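Outer membrane protein SusF (Bacteroides thetaiotaomicron, PDB 4FE9) binds starch at the bacterial cell surface through its carbohydrate-binding modules, before the glycan is transported into the periplasm for degradation. Local coordinates at residues A[183-188]-A[238-243]. Residues are numbered along the deposited sequence; the frame is centred on the assembly and turned at random.
Sequences EAEIES and DGKIKI. With EDO (1,2-ethanediol), chain M.
A184 and I241 form a hydrogen-bonded antiparallel pair: A184 N donates to I241 O at 3.0 Å, and I241 N returns a nearly straight bond to A184 O at 2.8 Å. Two residues on, I186 and G239 make the second such pair, I186 N to G239 O and G239 N to I186 O both spanning 2.9 Å. Here I186 N stands above the carbonyl plane of G239. Between the two pairs E185 and K240 form a non-hydrogen-bonded pair, and E185 CA makes a CA-H...O contact with G239 O, 3.2 Å away. G239 adopts a positive phi (78°), with angles that would jam a CB against the preceding carbonyl oxygen.

Apolar contact lies on the face of A184 and I241. CD1 of I186 meets CD1 of I241 at 3.7 Å, the side chains crossing at about a right angle, and F159 and T235 also touch I186. CG1 of I186, set between backbone N and carbonyl carbon (chi1 69°), rests against CA and CB of D238.

The other face is charged. E185, with CG anti to its backbone N (chi1 -176°), crosses K240 obliquely, its CD against CG and CE, and its OE1 makes a long salt bridge of 3.7 Å to K240 NZ. E183 lies beside K242, but its OE1 bonds to N257.

An ethanediol, probably from crystallisation, accepts a bond from E187 N. The antiparallel pairing joins strands 179-186 and 241-246 in the sheet of carbohydrate-binding module 1 and continues past the corner at K240 to G239, near F192 and D158 of the D-glucose site.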
ATOM      1  N   GLU A 183       4.091  -8.860  13.152  1.00 14.17           N
ATOM      2  CA  GLU A 183       4.061  -7.627  13.879  1.00 14.75           C
ATOM      3  C   GLU A 183       4.766  -7.817  15.187  1.00 13.78           C
ATOM      4  O   GLU A 183       4.633  -8.837  15.801  1.00 15.93           O
ATOM      5  CB  GLU A 183       2.621  -7.194  14.104  1.00 13.42           C
ATOM      6  CG  GLU A 183       1.832  -7.119  12.807  1.00 17.89           C
ATOM      7  CD  GLU A 183       0.384  -6.741  13.030  1.00 33.91           C
ATOM      8  OE1 GLU A 183       0.100  -5.539  13.247  1.00 36.46           O
ATOM      9  OE2 GLU A 183      -0.446  -7.661  13.134  1.00 38.64           O
ATOM     10  N   ALA A 184       5.626  -6.887  15.538  1.00 14.21           N
ATOM     11  CA  ALA A 184       6.341  -6.975  16.793  1.00 14.49           C
ATOM     12  C   ALA A 184       6.515  -5.584  17.337  1.00 15.05           C
ATOM     13  O   ALA A 184       6.314  -4.590  16.619  1.00 13.70           O
ATOM     14  CB  ALA A 184       7.716  -7.651  16.582  1.00 14.58           C
ATOM     15  N   GLU A 185       6.876  -5.488  18.606  1.00 15.21           N
ATOM     16  CA  GLU A 185       7.256  -4.202  19.152  1.00 16.41           C
ATOM     17  C   GLU A 185       8.566  -4.341  19.876  1.00 16.37           C
ATOM     18  O   GLU A 185       8.733  -5.260  20.671  1.00 16.66           O
ATOM     19  CB  GLU A 185       6.180  -3.677  20.109  1.00 17.06           C
ATOM     20  CG  GLU A 185       6.502  -2.255  20.630  1.00 20.32           C
ATOM     21  CD  GLU A 185       5.457  -1.717  21.601  1.00 42.93           C
ATOM     22  OE1 GLU A 185       4.468  -2.441  21.888  1.00 49.24           O
ATOM     23  OE2 GLU A 185       5.628  -0.565  22.081  1.00 43.69           O
ATOM     24  N   ILE A 186       9.543  -3.521  19.516  1.00 15.90           N
ATOM     25  CA  ILE A 186      10.907  -3.730  20.006  1.00 15.12           C
ATOM     26  C   ILE A 186      11.495  -2.480  20.653  1.00 16.19           C
ATOM     27  O   ILE A 186      11.248  -1.367  20.186  1.00 16.23           O
ATOM     28  CB  ILE A 186      11.873  -4.222  18.866  1.00 15.46           C
ATOM     29  CG1 ILE A 186      12.130  -3.108  17.845  1.00 12.03           C
ATOM     30  CG2 ILE A 186      11.293  -5.497  18.162  1.00 14.10           C
ATOM     31  CD1 ILE A 186      12.653  -3.633  16.523  1.00 15.73           C
ATOM     32  N   GLU A 187      12.431  -2.691  21.587  1.00 17.01           N
ATOM     33  CA  GLU A 187      13.030  -1.594  22.376  1.00 19.17           C
ATOM     34  C   GLU A 187      14.127  -0.860  21.653  1.00 18.55           C
ATOM     35  O   GLU A 187      14.426   0.260  21.987  1.00 19.31           O
ATOM     36  CB  GLU A 187      13.579  -2.120  23.718  1.00 19.01           C
ATOM     37  CG  GLU A 187      12.634  -3.112  24.404  1.00 24.31           C
ATOM     38  CD  GLU A 187      12.600  -2.954  25.933  1.00 36.65           C
ATOM     39  OE1 GLU A 187      13.693  -2.815  26.558  1.00 42.03           O
ATOM     40  OE2 GLU A 187      11.489  -3.036  26.507  1.00 31.07           O
ATOM     41  N   SER A 188      14.813  -1.539  20.743  1.00 18.09           N
ATOM     42  CA  SER A 188      15.828  -0.875  19.891  1.00 17.71           C
ATOM     43  C   SER A 188      15.849  -1.572  18.553  1.00 16.99           C
ATOM     44  O   SER A 188      15.235  -2.614  18.403  1.00 17.25           O
ATOM     45  CB  SER A 188      17.210  -0.988  20.541  1.00 18.02           C
ATOM     46  OG  SER A 188      17.477  -2.345  20.889  1.00 18.32           O
ATOM     47  N   ASP A 238      12.520   1.080  15.421  1.00 18.55           N
ATOM     48  CA  ASP A 238      12.117   0.386  16.595  1.00 17.23           C
ATOM     49  C   ASP A 238      10.741   0.852  17.005  1.00 17.30           C
ATOM     50  O   ASP A 238      10.042   1.513  16.216  1.00 17.66           O
ATOM     51  CB  ASP A 238      13.150   0.579  17.725  1.00 18.21           C
ATOM     52  CG  ASP A 238      13.318   2.054  18.139  1.00 23.10           C
ATOM     53  OD1 ASP A 238      12.401   2.869  17.875  1.00 32.99           O
ATOM     54  OD2 ASP A 238      14.333   2.373  18.792  1.00 37.32           O
ATOM     55  N   GLY A 239      10.277   0.406  18.164  1.00 15.23           N
ATOM     56  CA  GLY A 239       8.871   0.541  18.478  1.00 15.27           C
ATOM     57  C   GLY A 239       8.049  -0.523  17.754  1.00 14.51           C
ATOM     58  O   GLY A 239       8.518  -1.672  17.556  1.00 14.03           O
ATOM     59  N   LYS A 240       6.819  -0.184  17.410  1.00 12.37           N
ATOM     60  CA  LYS A 240       5.951  -1.138  16.735  1.00 12.30           C
ATOM     61  C   LYS A 240       6.341  -1.223  15.273  1.00 10.77           C
ATOM     62  O   LYS A 240       6.401  -0.213  14.585  1.00 10.55           O
ATOM     63  CB  LYS A 240       4.499  -0.715  16.838  1.00 12.41           C
ATOM     64  CG  LYS A 240       3.905  -0.865  18.230  1.00 14.34           C
ATOM     65  CD  LYS A 240       2.682   0.001  18.340  1.00 25.52           C
ATOM     66  CE  LYS A 240       2.270   0.167  19.773  1.00 32.66           C
ATOM     67  NZ  LYS A 240       1.519  -1.031  20.203  1.00 28.15           N
ATOM     68  N   ILE A 241       6.667  -2.425  14.830  1.00 10.97           N
ATOM     69  CA  ILE A 241       7.075  -2.650  13.453  1.00  9.66           C
ATOM     70  C   ILE A 241       6.323  -3.811  12.874  1.00 10.34           C
ATOM     71  O   ILE A 241       5.669  -4.562  13.597  1.00  8.55           O
ATOM     72  CB  ILE A 241       8.595  -2.921  13.338  1.00 12.12           C
ATOM     73  CG1 ILE A 241       9.002  -4.184  14.109  1.00  6.67           C
ATOM     74  CG2 ILE A 241       9.384  -1.732  13.805  1.00 10.71           C
ATOM     75  CD1 ILE A 241      10.389  -4.653  13.725  1.00  6.01           C
ATOM     76  N   LYS A 242       6.302  -3.880  11.546  1.00  9.51           N
ATOM     77  CA  LYS A 242       5.746  -5.020  10.851  1.00 10.13           C
ATOM     78  C   LYS A 242       6.744  -5.512   9.802  1.00  9.07           C
ATOM     79  O   LYS A 242       7.241  -4.725   9.003  1.00 10.69           O
ATOM     80  CB  LYS A 242       4.446  -4.613  10.166  1.00 10.19           C
ATOM     81  CG  LYS A 242       3.882  -5.692   9.264  1.00 15.08           C
ATOM     82  CD  LYS A 242       2.743  -5.149   8.433  1.00 24.86           C
ATOM     83  CE  LYS A 242       1.436  -5.797   8.823  1.00 31.07           C
ATOM     84  NZ  LYS A 242       0.285  -5.134   8.078  1.00 34.10           N
ATOM     85  N   ILE A 243       7.097  -6.779   9.878  1.00  8.00           N
ATOM     86  CA  ILE A 243       8.065  -7.369   8.988  1.00  8.22           C
ATOM     87  C   ILE A 243       7.288  -8.216   7.977  1.00  9.29           C
ATOM     88  O   ILE A 243       6.411  -8.970   8.378  1.00  6.83           O
ATOM     89  CB  ILE A 243       8.997  -8.299   9.747  1.00  7.48           C
ATOM     90  CG1 ILE A 243       9.886  -7.512  10.697  1.00  7.17           C
ATOM     91  CG2 ILE A 243       9.899  -9.087   8.766  1.00  8.24           C
ATOM     92  CD1 ILE A 243      10.671  -8.433  11.622  1.00  7.48           C
TER
HETATM   93  C1  EDO M 518      14.987  -5.677  21.505  1.00 30.36           C
HETATM   94  O1  EDO M 518      13.685  -5.458  22.050  1.00 20.15           O
HETATM   95  C2  EDO M 518      14.976  -5.268  20.027  1.00 35.89           C
HETATM   96  O2  EDO M 518      16.288  -5.354  19.457  1.00 33.01           O